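Local atomic coordinates of putative alpha-L-fucosidase (Bacteroides thetaiotaomicron, PDB entry 3EYP), a protein that probably hydrolyses alpha-L-fucosides, releasing L-fucose from glycans as a family 29 glycoside hydrolase. Residues G158-T163 with P190-F195; G121-P126 with E162-G167; N337-K342 with G359-V364; G390-K395 with G442-A447; F378-I383 with I424-P429. All blocks are in the same frame, centred on the assembly; numbering follows the deposited sequence.

Contact 1: residues G158-T163 with P190-F195; sequences GKIWET and PDCVIF
The two segments run parallel, their directions 20° apart, and the N-H groups of Val-193, Thr-163 and Phe-195 bond in turn to the carbonyls of Trp-161, Val-193 and Thr-163. The bond from Thr-163 N to Val-193 O is 2.9 Å long and lies nearly along the C=O axis. At the entrance to the strands, Lys-159 stretches out (CG anti to the backbone N, chi1 -174°), its CD passing over one face of the Trp-161 indole. Its NZ meets Asp-191 OD2 at 2.8 Å, from above the carboxylate plane, in a salt bridge suited to this outer end; a water joins Ile-160 O to Asp-191 N beside it. Deeper in, the small thiol of Cys-192 fits between branched neighbours: SG is 3.9 Å from Ile-160 CG2 and 3.3 Å from Thr-163 OG1, a buried hydroxyl without a hydrogen-bond partner. One face of the sheet carries Glu-162 and Val-193, the opposite one Thr-163 and Ile-194; Glu-162 CG lies 3.4 Å from Val-193 O, and its carboxylate goes on to a salt bridge with Arg-20. Helix 175-188 covers Thr-163 and Ile-194, completing the beta-alpha-beta crossover from strand 162-164 to strand 193-195 typical of a TIM barrel.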
# COMPACT_ATOMS: atom_id res chain seq x y z
N GLY A 158 3.60 20.33 8.84
CA GLY A 158 3.31 20.37 7.40
C GLY A 158 2.17 19.44 6.97
O GLY A 158 1.40 19.02 7.75
N LYS A 159 2.05 19.18 5.69
CA LYS A 159 0.86 18.42 5.18
C LYS A 159 1.12 16.96 5.46
O LYS A 159 2.22 16.46 5.21
CB LYS A 159 0.65 18.57 3.66
CG LYS A 159 -0.66 17.90 3.21
CD LYS A 159 -1.08 18.25 1.78
CE LYS A 159 -2.50 17.82 1.55
NZ LYS A 159 -3.00 18.26 0.26
N ILE A 160 0.11 16.31 6.01
CA ILE A 160 0.21 14.91 6.40
C ILE A 160 -0.78 14.10 5.53
O ILE A 160 -1.99 14.40 5.47
CB ILE A 160 -0.10 14.73 7.91
CG1 ILE A 160 0.80 15.58 8.85
CG2 ILE A 160 -0.04 13.17 8.35
CD1 ILE A 160 2.25 15.25 8.88
N TRP A 161 -0.25 13.07 4.84
CA TRP A 161 -1.03 12.30 3.85
C TRP A 161 -1.48 10.91 4.30
O TRP A 161 -2.31 10.27 3.66
CB TRP A 161 -0.24 12.16 2.55
CG TRP A 161 0.09 13.41 1.84
CD1 TRP A 161 1.19 14.20 2.04
CD2 TRP A 161 -0.61 13.94 0.73
NE1 TRP A 161 1.19 15.22 1.13
CE2 TRP A 161 0.09 15.08 0.31
CE3 TRP A 161 -1.77 13.56 0.04
CZ2 TRP A 161 -0.35 15.86 -0.76
CZ3 TRP A 161 -2.20 14.35 -1.02
CH2 TRP A 161 -1.50 15.48 -1.40
N GLU A 162 -0.93 10.46 5.41
CA GLU A 162 -1.42 9.23 6.09
C GLU A 162 -1.18 9.27 7.57
O GLU A 162 -0.13 9.69 8.03
CB GLU A 162 -0.77 7.98 5.52
CG GLU A 162 -1.44 6.68 5.94
CD GLU A 162 -1.45 5.60 4.87
OE1 GLU A 162 -1.30 5.96 3.66
OE2 GLU A 162 -1.54 4.39 5.25
N THR A 163 -2.21 8.83 8.30
CA THR A 163 -2.09 8.57 9.76
C THR A 163 -2.39 7.11 9.96
O THR A 163 -3.36 6.60 9.43
CB THR A 163 -3.07 9.44 10.59
OG1 THR A 163 -2.67 10.81 10.52
CG2 THR A 163 -3.11 9.07 12.03
N PRO A 190 -7.30 17.48 5.77
CA PRO A 190 -8.43 16.84 5.09
C PRO A 190 -8.02 15.80 4.02
O PRO A 190 -8.82 14.97 3.64
CB PRO A 190 -9.22 18.03 4.52
CG PRO A 190 -8.40 19.25 4.73
CD PRO A 190 -7.30 18.95 5.68
N ASP A 191 -6.78 15.81 3.59
CA ASP A 191 -6.35 14.86 2.57
C ASP A 191 -5.69 13.62 3.20
O ASP A 191 -5.20 12.72 2.50
CB ASP A 191 -5.40 15.51 1.58
CG ASP A 191 -6.12 16.39 0.55
OD1 ASP A 191 -7.37 16.48 0.56
OD2 ASP A 191 -5.41 16.99 -0.27
N CYS A 192 -5.71 13.59 4.51
CA CYS A 192 -5.02 12.52 5.25
C CYS A 192 -5.83 11.23 5.27
O CYS A 192 -6.93 11.14 5.77
CB CYS A 192 -4.66 12.93 6.67
SG CYS A 192 -3.58 11.67 7.50
N VAL A 193 -5.21 10.21 4.74
CA VAL A 193 -5.76 8.84 4.69
C VAL A 193 -5.49 8.17 6.01
O VAL A 193 -4.37 8.19 6.55
CB VAL A 193 -5.05 7.99 3.60
CG1 VAL A 193 -5.43 6.57 3.70
CG2 VAL A 193 -5.32 8.50 2.20
N ILE A 194 -6.54 7.60 6.57
CA ILE A 194 -6.43 6.85 7.82
C ILE A 194 -6.41 5.33 7.65
O ILE A 194 -7.35 4.74 7.10
CB ILE A 194 -7.53 7.24 8.77
CG1 ILE A 194 -7.42 8.72 9.15
CG2 ILE A 194 -7.51 6.31 10.01
CD1 ILE A 194 -8.70 9.22 9.90
N PHE A 195 -5.30 4.73 8.07
CA PHE A 195 -5.18 3.24 8.18
C PHE A 195 -5.76 2.94 9.54
O PHE A 195 -5.19 3.32 10.57
CB PHE A 195 -3.74 2.73 8.08
CG PHE A 195 -3.60 1.26 8.30
CD1 PHE A 195 -3.60 0.36 7.21
CD2 PHE A 195 -3.44 0.75 9.57
CE1 PHE A 195 -3.47 -1.02 7.41
CE2 PHE A 195 -3.27 -0.65 9.78
CZ PHE A 195 -3.30 -1.52 8.70
O HOH W 1 -3.88 16.55 4.48

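Contact 2: residues G121-P126 with E162-G167; sequences GIYLGP and ETWWDG
Tyr-123 and Asp-166 cross obliquely, hydroxyl to carboxylate oxygen, near the C-terminal ends of two parallel strands of the TIM barrel, the end at which enzymes of this fold carry their active sites. The Tyr-123 hydroxyl OH donates to Asp-166 OD2 over 2.6 Å, OD2 accepting on its anti lone pair, the one away from OD1, and the ring and carboxylate planes stand 88° apart. A bonded phenol would probably stabilise the charged form of the acid. Both Asp-166 oxygens also bond to bound glycerol, probably from the crystallisation liquor, which is consistent with a pocket here, and OD1 takes the N-H of Ala-168.

The phenol is placed by its own torsion, CG anti to the backbone N (chi1 172°), and by Trp-164 alongside. Their planes are only 17° apart but slid past each other, so the rings barely overlap and contact is made by Tyr-123 CD1 against Trp-164 CE3 at 3.5 Å. Pro-126 closes the end, its CG resting 3.6 Å from Asp-166 O and 3.9 Å from Trp-165 CB; a rigid ring suits the place where the chain leaves the strand.

Behind this shell lies the backbone ladder: Ile-122 N bonds to Glu-162 O at 2.9 Å, and Trp-164 N to Ile-122 O. The indole is held further by NE1 bonding to Glu-253 and by stacking on Phe-195. Glu-162, salt-bridged through OE1 to Arg-20, brings its other oxygen, OE2, in plane to the edge of the indole, 3.4 Å from Trp-164 CD1.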
# COMPACT_ATOMS: atom_id res chain seq x y z
N GLY A 121 3.87 10.89 6.09
CA GLY A 121 2.87 10.30 6.96
C GLY A 121 3.43 9.98 8.33
O GLY A 121 4.64 9.94 8.54
N ILE A 122 2.49 9.75 9.22
CA ILE A 122 2.73 9.53 10.62
C ILE A 122 2.06 8.29 11.21
O ILE A 122 0.84 8.05 11.06
CB ILE A 122 2.21 10.73 11.45
CG1 ILE A 122 2.92 12.06 11.10
CG2 ILE A 122 2.36 10.45 12.88
CD1 ILE A 122 4.49 12.04 11.37
N TYR A 123 2.89 7.49 11.85
CA TYR A 123 2.45 6.35 12.69
C TYR A 123 2.57 6.84 14.16
O TYR A 123 3.65 7.20 14.63
CB TYR A 123 3.33 5.14 12.38
CG TYR A 123 3.19 3.90 13.27
CD1 TYR A 123 2.90 2.67 12.71
CD2 TYR A 123 3.33 3.97 14.66
CE1 TYR A 123 2.80 1.53 13.48
CE2 TYR A 123 3.20 2.84 15.45
CZ TYR A 123 2.95 1.61 14.85
OH TYR A 123 2.81 0.46 15.62
N LEU A 124 1.44 6.90 14.82
CA LEU A 124 1.32 7.32 16.24
C LEU A 124 0.53 6.27 17.01
O LEU A 124 -0.68 6.22 16.94
CB LEU A 124 0.63 8.67 16.36
CG LEU A 124 0.55 9.38 17.72
CD1 LEU A 124 1.98 9.77 18.23
CD2 LEU A 124 -0.35 10.56 17.61
N GLY A 125 1.29 5.44 17.73
CA GLY A 125 0.84 4.17 18.31
C GLY A 125 -0.34 4.30 19.25
O GLY A 125 -0.23 4.95 20.28
N PRO A 126 -1.52 3.73 18.89
CA PRO A 126 -2.60 3.84 19.87
C PRO A 126 -2.37 3.21 21.22
O PRO A 126 -2.66 3.82 22.23
CB PRO A 126 -3.81 3.23 19.16
CG PRO A 126 -3.52 3.40 17.72
CD PRO A 126 -2.01 3.34 17.55
N GLU A 162 -0.93 10.46 5.41
CA GLU A 162 -1.42 9.23 6.09
C GLU A 162 -1.18 9.27 7.57
O GLU A 162 -0.13 9.69 8.03
CB GLU A 162 -0.77 7.98 5.52
CG GLU A 162 -1.44 6.68 5.94
CD GLU A 162 -1.45 5.60 4.87
OE1 GLU A 162 -1.30 5.96 3.66
OE2 GLU A 162 -1.54 4.39 5.25
N THR A 163 -2.21 8.83 8.30
CA THR A 163 -2.09 8.57 9.76
C THR A 163 -2.39 7.11 9.96
O THR A 163 -3.36 6.60 9.43
CB THR A 163 -3.07 9.44 10.59
OG1 THR A 163 -2.67 10.81 10.52
CG2 THR A 163 -3.11 9.07 12.03
N TRP A 164 -1.50 6.43 10.67
CA TRP A 164 -1.56 4.97 10.83
C TRP A 164 -1.88 4.61 12.26
O TRP A 164 -1.14 4.99 13.20
CB TRP A 164 -0.24 4.36 10.47
CG TRP A 164 -0.24 3.17 9.59
CD1 TRP A 164 -0.37 3.16 8.24
CD2 TRP A 164 -0.05 1.82 9.99
NE1 TRP A 164 -0.31 1.88 7.77
CE2 TRP A 164 -0.08 1.03 8.82
CE3 TRP A 164 0.14 1.19 11.22
CZ2 TRP A 164 0.09 -0.36 8.84
CZ3 TRP A 164 0.30 -0.19 11.24
CH2 TRP A 164 0.30 -0.93 10.04
N TRP A 165 -2.95 3.82 12.42
CA TRP A 165 -3.37 3.34 13.75
C TRP A 165 -3.21 1.83 13.82
O TRP A 165 -4.05 1.09 13.31
CB TRP A 165 -4.80 3.72 14.08
CG TRP A 165 -5.02 5.19 14.35
CD1 TRP A 165 -4.10 6.06 14.82
CD2 TRP A 165 -6.23 5.95 14.16
NE1 TRP A 165 -4.63 7.29 14.95
CE2 TRP A 165 -5.94 7.28 14.52
CE3 TRP A 165 -7.52 5.63 13.73
CZ2 TRP A 165 -6.90 8.30 14.50
CZ3 TRP A 165 -8.47 6.64 13.66
CH2 TRP A 165 -8.17 7.96 14.09
N ASP A 166 -2.10 1.40 14.41
CA ASP A 166 -1.81 -0.03 14.61
C ASP A 166 -2.83 -0.60 15.57
O ASP A 166 -3.16 0.01 16.60
CB ASP A 166 -0.40 -0.21 15.17
CG ASP A 166 0.18 -1.59 15.00
OD1 ASP A 166 -0.51 -2.63 15.11
OD2 ASP A 166 1.41 -1.65 14.88
N GLY A 167 -3.32 -1.78 15.25
CA GLY A 167 -4.29 -2.45 16.12
C GLY A 167 -3.70 -3.26 17.27
O GLY A 167 -4.40 -3.61 18.25

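Contact 3: residues N337-K342 with G359-V364; sequences NVRGAK and GKDGEV
The guanidinium of Arg-339 is gripped at its edge, with Gly-359 O and Asp-361 OD1 in its plane: NH1 reaches Gly-359 O at 2.9 Å, and NH1 and NH2 together, end-on, hold Asp-361 OD1, NH2 at 2.8 Å. The aspartate oxygen is approached from above its own carboxylate plane, which is turned 61° from the guanidinium. The amide of Asn-337 is used at both ends. Lys-360 N comes to its OD1 from above the amide plane, over 2.8 Å in a nearly straight bond, while Glu-363 O lies near that plane beside ND2, which donates to it at 2.9 Å in a more bent bond and also to Lys-365 O. Glu-363 CG lies against this amide, 3.4 Å from Asn-337 CG.

These bonds tie together two loops of the F5/8 type C domain, a beta sandwich: one follows strand 332-335 and the other links strands 357-358 and 366-372. Lys-360 to Glu-363 forms a type II beta turn, closed by Glu-363 N bonding to Lys-360 O, with Gly-362 in the third position where phi is positive. Asn-337 itself has a positive phi of 60°, which asparagine tolerates better than most residues. Gly-359 suits a crowded spot: its CA makes a C-H...O contact of 3.2 Å with Asn-337 O, and Asn-337 ND2 sits where a side chain on Gly-359 would have to go. An arginine serves well here because its chain is extended to NE, so the charged head crosses to the turn. Lys-360 slides past Asn-337 in the opposite direction, bringing CE to 3.3 Å from Val-338 O.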
# COMPACT_ATOMS: atom_id res chain seq x y z
N ASN A 337 -19.14 -6.13 -27.78
CA ASN A 337 -19.66 -5.25 -26.74
C ASN A 337 -18.88 -3.96 -26.58
O ASN A 337 -18.33 -3.69 -25.51
CB ASN A 337 -19.74 -6.00 -25.41
CG ASN A 337 -20.54 -5.24 -24.36
OD1 ASN A 337 -21.33 -4.34 -24.73
ND2 ASN A 337 -20.31 -5.54 -23.04
N VAL A 338 -18.82 -3.16 -27.63
CA VAL A 338 -18.10 -1.90 -27.59
C VAL A 338 -19.09 -0.78 -27.43
O VAL A 338 -20.04 -0.63 -28.21
CB VAL A 338 -17.29 -1.66 -28.84
CG1 VAL A 338 -16.55 -0.31 -28.74
CG2 VAL A 338 -16.31 -2.80 -29.07
N ARG A 339 -18.90 0.02 -26.41
CA ARG A 339 -19.85 1.09 -26.13
C ARG A 339 -19.90 2.17 -27.25
O ARG A 339 -20.95 2.73 -27.56
CB ARG A 339 -19.55 1.76 -24.82
CG ARG A 339 -20.57 2.75 -24.43
CD ARG A 339 -20.31 3.13 -23.02
NE ARG A 339 -21.40 3.83 -22.36
CZ ARG A 339 -22.27 3.27 -21.52
NH1 ARG A 339 -22.20 1.99 -21.24
NH2 ARG A 339 -23.20 4.02 -20.95
N GLY A 340 -18.75 2.47 -27.81
CA GLY A 340 -18.58 3.62 -28.69
C GLY A 340 -17.15 3.88 -29.03
O GLY A 340 -16.23 3.33 -28.43
N ALA A 341 -16.94 4.73 -30.03
CA ALA A 341 -15.57 5.02 -30.49
C ALA A 341 -14.75 5.65 -29.37
O ALA A 341 -13.56 5.37 -29.19
CB ALA A 341 -15.59 5.90 -31.77
N LYS A 342 -15.42 6.46 -28.57
CA LYS A 342 -14.80 7.08 -27.39
C LYS A 342 -14.23 6.03 -26.43
O LYS A 342 -13.32 6.30 -25.63
CB LYS A 342 -15.83 7.87 -26.61
CG LYS A 342 -15.25 8.95 -25.81
CD LYS A 342 -16.23 10.07 -25.62
CE LYS A 342 -16.88 10.04 -24.25
NZ LYS A 342 -16.10 10.89 -23.26
N GLY A 359 -18.03 -1.40 -22.31
CA GLY A 359 -19.17 -2.11 -22.85
C GLY A 359 -20.46 -1.33 -22.73
O GLY A 359 -20.52 -0.20 -22.26
N LYS A 360 -21.47 -1.92 -23.34
CA LYS A 360 -22.80 -1.32 -23.39
C LYS A 360 -23.54 -1.58 -22.08
O LYS A 360 -23.35 -2.62 -21.45
CB LYS A 360 -23.60 -1.90 -24.58
CG LYS A 360 -22.99 -1.57 -25.93
CD LYS A 360 -23.77 -2.23 -27.07
CE LYS A 360 -23.06 -2.04 -28.38
NZ LYS A 360 -23.62 -2.92 -29.41
N ASP A 361 -24.39 -0.63 -21.70
CA ASP A 361 -25.20 -0.74 -20.48
C ASP A 361 -25.88 -2.10 -20.45
O ASP A 361 -26.62 -2.51 -21.38
CB ASP A 361 -26.27 0.35 -20.38
CG ASP A 361 -25.71 1.74 -20.13
OD1 ASP A 361 -24.56 1.89 -19.68
OD2 ASP A 361 -26.47 2.73 -20.37
N GLY A 362 -25.62 -2.79 -19.35
CA GLY A 362 -26.31 -4.04 -19.00
C GLY A 362 -25.69 -5.28 -19.57
O GLY A 362 -26.12 -6.39 -19.34
N GLU A 363 -24.70 -5.08 -20.42
CA GLU A 363 -23.98 -6.20 -20.96
C GLU A 363 -22.60 -6.30 -20.28
O GLU A 363 -21.72 -5.48 -20.52
CB GLU A 363 -23.80 -6.01 -22.45
CG GLU A 363 -22.99 -7.13 -22.99
CD GLU A 363 -23.70 -8.43 -22.83
OE1 GLU A 363 -23.20 -9.28 -22.03
OE2 GLU A 363 -24.79 -8.56 -23.46
N VAL A 364 -22.45 -7.34 -19.47
CA VAL A 364 -21.31 -7.51 -18.56
C VAL A 364 -20.18 -8.31 -19.18
O VAL A 364 -19.06 -8.31 -18.67
CB VAL A 364 -21.75 -8.18 -17.20
CG1 VAL A 364 -22.85 -7.37 -16.52
CG2 VAL A 364 -22.16 -9.64 -17.38
O HOH W 2 -20.35 -4.01 -30.01

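Contact 4: residues G390-K395 with G442-A447; sequences GHRTTK and GKACPA
Arg-392 lies across the loop that leads out of strand 434-442 in the F5/8 type C beta sandwich, and its guanidinium is presented side-on to Cys-445. CG is anti to the carbonyl carbon and the chain bends at chi3 (80°), which turns the head toward that loop. NE, lying on the line of the C=O bond, donates to Cys-445 O at 2.8 Å, and NH1 reaches Cys-445 SG at 3.4 Å in plane. Ala-444 CB covers one face, 3.6 Å above the plane and toward its rim, while Ala-447 CB packs on the CD methylene; small methyls suit a place beside a buried cation. NH2 bonds to Leu-389 O and Ala-4 O.

At the strand end Thr-393 and Gly-442 form an antiparallel, non-hydrogen-bonded pair, and Thr-394 and Lys-395 both face Asp-441 in a classic beta bulge. Gly-442 has no side chain to collide with Arg-392 O, 3.1 Å from its CA, so Lys-443 N can bond to that carbonyl at 2.8 Å. Thr-393 OG1 works through two waters, to Ala-444 O and Ala-447 N. A third water lies 2.6 Å from His-391 O and 2.5 Å from Lys-443 NZ.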
# COMPACT_ATOMS: atom_id res chain seq x y z
N GLY A 390 -16.29 1.63 -9.93
CA GLY A 390 -16.59 0.47 -9.06
C GLY A 390 -15.98 -0.82 -9.52
O GLY A 390 -15.38 -0.87 -10.57
N HIS A 391 -16.06 -1.85 -8.68
CA HIS A 391 -15.75 -3.21 -9.10
C HIS A 391 -16.89 -3.66 -10.03
O HIS A 391 -18.02 -3.95 -9.59
CB HIS A 391 -15.64 -4.21 -7.95
CG HIS A 391 -14.30 -4.23 -7.26
ND1 HIS A 391 -13.15 -4.74 -7.85
CD2 HIS A 391 -13.96 -3.92 -5.99
CE1 HIS A 391 -12.15 -4.66 -6.98
NE2 HIS A 391 -12.62 -4.17 -5.84
N ARG A 392 -16.56 -3.76 -11.30
CA ARG A 392 -17.59 -4.07 -12.33
C ARG A 392 -17.46 -5.47 -12.84
O ARG A 392 -18.39 -6.24 -12.83
CB ARG A 392 -17.46 -3.08 -13.50
CG ARG A 392 -17.64 -1.67 -13.04
CD ARG A 392 -17.38 -0.67 -14.13
NE ARG A 392 -18.50 -0.53 -15.04
CZ ARG A 392 -19.59 0.20 -14.82
NH1 ARG A 392 -20.54 0.22 -15.74
NH2 ARG A 392 -19.77 0.85 -13.69
N THR A 393 -16.29 -5.77 -13.35
CA THR A 393 -15.94 -7.14 -13.82
C THR A 393 -15.63 -8.07 -12.65
O THR A 393 -14.97 -7.69 -11.68
CB THR A 393 -14.78 -7.10 -14.83
OG1 THR A 393 -15.20 -6.29 -15.97
CG2 THR A 393 -14.35 -8.50 -15.24
N THR A 394 -16.16 -9.30 -12.75
CA THR A 394 -16.01 -10.28 -11.70
C THR A 394 -15.54 -11.64 -12.13
O THR A 394 -15.32 -12.50 -11.30
CB THR A 394 -17.31 -10.49 -10.88
OG1 THR A 394 -18.37 -10.93 -11.75
CG2 THR A 394 -17.73 -9.22 -10.15
N LYS A 395 -15.35 -11.81 -13.43
CA LYS A 395 -14.68 -13.01 -13.91
C LYS A 395 -14.03 -12.71 -15.23
O LYS A 395 -14.62 -12.02 -16.07
CB LYS A 395 -15.72 -14.16 -14.01
CG LYS A 395 -15.15 -15.48 -14.42
CD LYS A 395 -16.25 -16.54 -14.45
CE LYS A 395 -15.75 -17.81 -15.14
NZ LYS A 395 -16.93 -18.67 -15.55
N GLY A 442 -19.78 -10.13 -14.56
CA GLY A 442 -19.72 -8.87 -13.81
C GLY A 442 -21.03 -8.40 -13.27
O GLY A 442 -22.05 -8.98 -13.56
N LYS A 443 -20.95 -7.36 -12.47
CA LYS A 443 -22.10 -6.66 -11.93
C LYS A 443 -22.54 -5.53 -12.87
O LYS A 443 -23.67 -5.02 -12.77
CB LYS A 443 -21.77 -6.04 -10.59
CG LYS A 443 -21.45 -7.04 -9.53
CD LYS A 443 -20.90 -6.33 -8.31
CE LYS A 443 -21.98 -5.55 -7.58
NZ LYS A 443 -21.43 -4.55 -6.66
N ALA A 444 -21.63 -5.16 -13.76
CA ALA A 444 -21.93 -4.15 -14.78
C ALA A 444 -21.03 -4.25 -16.00
O ALA A 444 -20.06 -4.99 -16.04
CB ALA A 444 -21.90 -2.72 -14.20
N CYS A 445 -21.38 -3.51 -17.03
CA CYS A 445 -20.62 -3.55 -18.28
C CYS A 445 -19.18 -3.18 -17.92
O CYS A 445 -18.97 -2.38 -17.05
CB CYS A 445 -21.15 -2.61 -19.34
SG CYS A 445 -21.19 -0.92 -18.91
N PRO A 446 -18.21 -3.76 -18.60
CA PRO A 446 -16.78 -3.48 -18.30
C PRO A 446 -16.34 -2.06 -18.54
O PRO A 446 -16.85 -1.36 -19.41
CB PRO A 446 -16.03 -4.39 -19.26
CG PRO A 446 -17.02 -4.88 -20.25
CD PRO A 446 -18.38 -4.74 -19.68
N ALA A 447 -15.38 -1.65 -17.73
CA ALA A 447 -14.70 -0.35 -17.87
C ALA A 447 -13.24 -0.53 -17.51
O ALA A 447 -12.91 -0.65 -16.33
CB ALA A 447 -15.35 0.67 -16.95
O HOH W 3 -19.18 -3.58 -7.29
O HOH W 4 -17.83 -6.73 -16.48
O HOH W 5 -14.61 -3.80 -15.80

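Contact 5: residues F378-I383 with I424-P429; sequences FDCLMI and IVRLAP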
# COMPACT_ATOMS: atom_id res chain seq x y z
N PHE A 378 5.75 -13.64 -24.21
CA PHE A 378 5.46 -12.98 -22.91
C PHE A 378 5.27 -13.95 -21.76
O PHE A 378 4.92 -15.11 -21.93
CB PHE A 378 4.27 -12.01 -23.03
CG PHE A 378 2.94 -12.69 -23.29
CD1 PHE A 378 2.07 -12.97 -22.25
CD2 PHE A 378 2.56 -13.02 -24.58
CE1 PHE A 378 0.84 -13.60 -22.48
CE2 PHE A 378 1.35 -13.66 -24.84
CZ PHE A 378 0.48 -13.95 -23.78
N ASP A 379 5.48 -13.41 -20.56
CA ASP A 379 5.40 -14.19 -19.33
C ASP A 379 4.79 -13.40 -18.13
O ASP A 379 4.98 -13.74 -16.99
CB ASP A 379 6.80 -14.71 -18.95
CG ASP A 379 7.83 -13.59 -18.67
OD1 ASP A 379 7.47 -12.38 -18.71
OD2 ASP A 379 9.03 -13.93 -18.43
N CYS A 380 4.06 -12.36 -18.46
CA CYS A 380 3.42 -11.46 -17.48
C CYS A 380 2.33 -10.69 -18.20
O CYS A 380 2.46 -10.39 -19.36
CB CYS A 380 4.48 -10.47 -16.91
SG CYS A 380 3.87 -9.46 -15.56
N LEU A 381 1.24 -10.41 -17.50
CA LEU A 381 0.18 -9.55 -17.99
C LEU A 381 -0.45 -8.78 -16.84
O LEU A 381 -0.30 -9.14 -15.65
CB LEU A 381 -0.90 -10.29 -18.79
CG LEU A 381 -1.66 -11.42 -18.08
CD1 LEU A 381 -2.82 -10.87 -17.22
CD2 LEU A 381 -2.12 -12.51 -19.06
N MET A 382 -1.10 -7.69 -17.24
CA MET A 382 -1.69 -6.71 -16.30
C MET A 382 -2.96 -6.11 -16.88
O MET A 382 -3.10 -5.88 -18.09
CB MET A 382 -0.69 -5.58 -16.05
CG MET A 382 -1.14 -4.46 -15.05
SD MET A 382 0.32 -3.43 -14.51
CE MET A 382 0.51 -2.42 -15.93
N ILE A 383 -3.88 -5.84 -15.98
CA ILE A 383 -5.17 -5.31 -16.32
C ILE A 383 -5.59 -4.34 -15.21
O ILE A 383 -5.35 -4.59 -14.04
CB ILE A 383 -6.18 -6.49 -16.55
CG1 ILE A 383 -7.49 -6.01 -17.17
CG2 ILE A 383 -6.50 -7.29 -15.27
CD1 ILE A 383 -8.26 -7.17 -17.74
N ILE A 424 -1.97 -8.12 -11.63
CA ILE A 424 -0.86 -8.69 -12.42
C ILE A 424 -0.92 -10.18 -12.38
O ILE A 424 -1.24 -10.78 -11.35
CB ILE A 424 0.52 -8.23 -11.84
CG1 ILE A 424 0.68 -6.69 -11.99
CG2 ILE A 424 1.71 -9.07 -12.47
CD1 ILE A 424 1.84 -6.10 -11.16
N VAL A 425 -0.62 -10.80 -13.51
CA VAL A 425 -0.47 -12.25 -13.54
C VAL A 425 0.88 -12.58 -14.14
O VAL A 425 1.32 -11.94 -15.11
CB VAL A 425 -1.62 -12.93 -14.34
CG1 VAL A 425 -1.23 -14.40 -14.67
CG2 VAL A 425 -2.92 -12.87 -13.51
N ARG A 426 1.58 -13.48 -13.49
CA ARG A 426 2.81 -14.02 -14.01
C ARG A 426 2.55 -15.47 -14.44
O ARG A 426 1.75 -16.19 -13.83
CB ARG A 426 3.93 -14.00 -12.96
CG ARG A 426 4.38 -12.62 -12.53
CD ARG A 426 5.39 -12.75 -11.48
NE ARG A 426 4.70 -13.05 -10.25
CZ ARG A 426 5.30 -13.24 -9.09
NH1 ARG A 426 6.63 -13.13 -9.03
NH2 ARG A 426 4.57 -13.50 -8.00
N LEU A 427 3.25 -15.86 -15.49
CA LEU A 427 2.92 -17.08 -16.23
C LEU A 427 4.13 -17.62 -16.91
O LEU A 427 5.03 -16.86 -17.29
CB LEU A 427 1.85 -16.77 -17.29
CG LEU A 427 2.09 -15.63 -18.31
CD1 LEU A 427 2.08 -16.17 -19.77
CD2 LEU A 427 1.13 -14.48 -18.14
N ALA A 428 4.16 -18.94 -17.04
CA ALA A 428 5.17 -19.60 -17.86
C ALA A 428 5.12 -18.97 -19.26
O ALA A 428 4.04 -18.77 -19.82
CB ALA A 428 4.96 -21.14 -17.89
N PRO A 429 6.30 -18.61 -19.79
CA PRO A 429 6.43 -17.89 -21.02
C PRO A 429 5.66 -18.59 -22.11
O PRO A 429 5.65 -19.81 -22.19
CB PRO A 429 7.93 -17.95 -21.31
CG PRO A 429 8.58 -18.15 -20.02
CD PRO A 429 7.61 -19.03 -19.26
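Leu-381 and Leu-427 both take the crowded first torsion, CG between the backbone N and the carbonyl carbon (chi1 58° and 54°), and this swings their branches in over the strand pair. Leu-381 CD2 meets Leu-427 CD2 at 3.9 Å, the two chains crossing at about a right angle, while Leu-381 CD1 rests 3.7 Å from Val-425 CB with those side chains pointing the same way. Phe-378, likewise crowded at chi1, turns its ring so that CE1 touches Leu-427 CD1 at 3.9 Å.

Beneath lies an antiparallel ladder. Leu-381 and Val-425 form the hydrogen-bonded pair, Val-425 N to Leu-381 O being 2.7 Å and Leu-381 N to Val-425 O 2.8 Å. Leu-427 N bonds to Asp-379 O from above the carbonyl plane, at the corner where the chain turns. On the face of Cys-380 and Met-382, slim sulfur-bearing chains fit beside Ile-424, Cys-380 SG lying 3.8 Å from Ile-424 CG2.

Strand 380-385 sits between strands 423-432 and 447-454 in one sheet of the F5/8 type C beta sandwich, and Asp-379 and Cys-380 form a classic beta bulge facing Tyr-454. Ile-424 and Arg-426 pack outward on helix 275-283 of the barrel domain; Arg-426 adds a salt bridge to Asp-280 and a cation-pi contact with Trp-279, so this sheet joins the two domains.

In the fold
Contacts 1 and 2 are neighbours in the buried parallel sheet of the barrel: both use strand 162-164, share Glu-162 and Thr-163, and meet where Phe-195 O probably accepts from Trp-165 N. The other three belong to the beta sandwich. Contact 5 is also buried, but its ladder is antiparallel and its side chains largely apolar. Contact 3 lies at the surface and relies on an arginine and an asparagine that bind backbone groups and an aspartate; it touches contact 4, where Gly-359 N probably bonds to Pro-446 O. Contact 4 is more buried, combining a bonded arginine with bridging waters. Contacts 2 and 3 are the farthest apart, their centres about 43 Å distant.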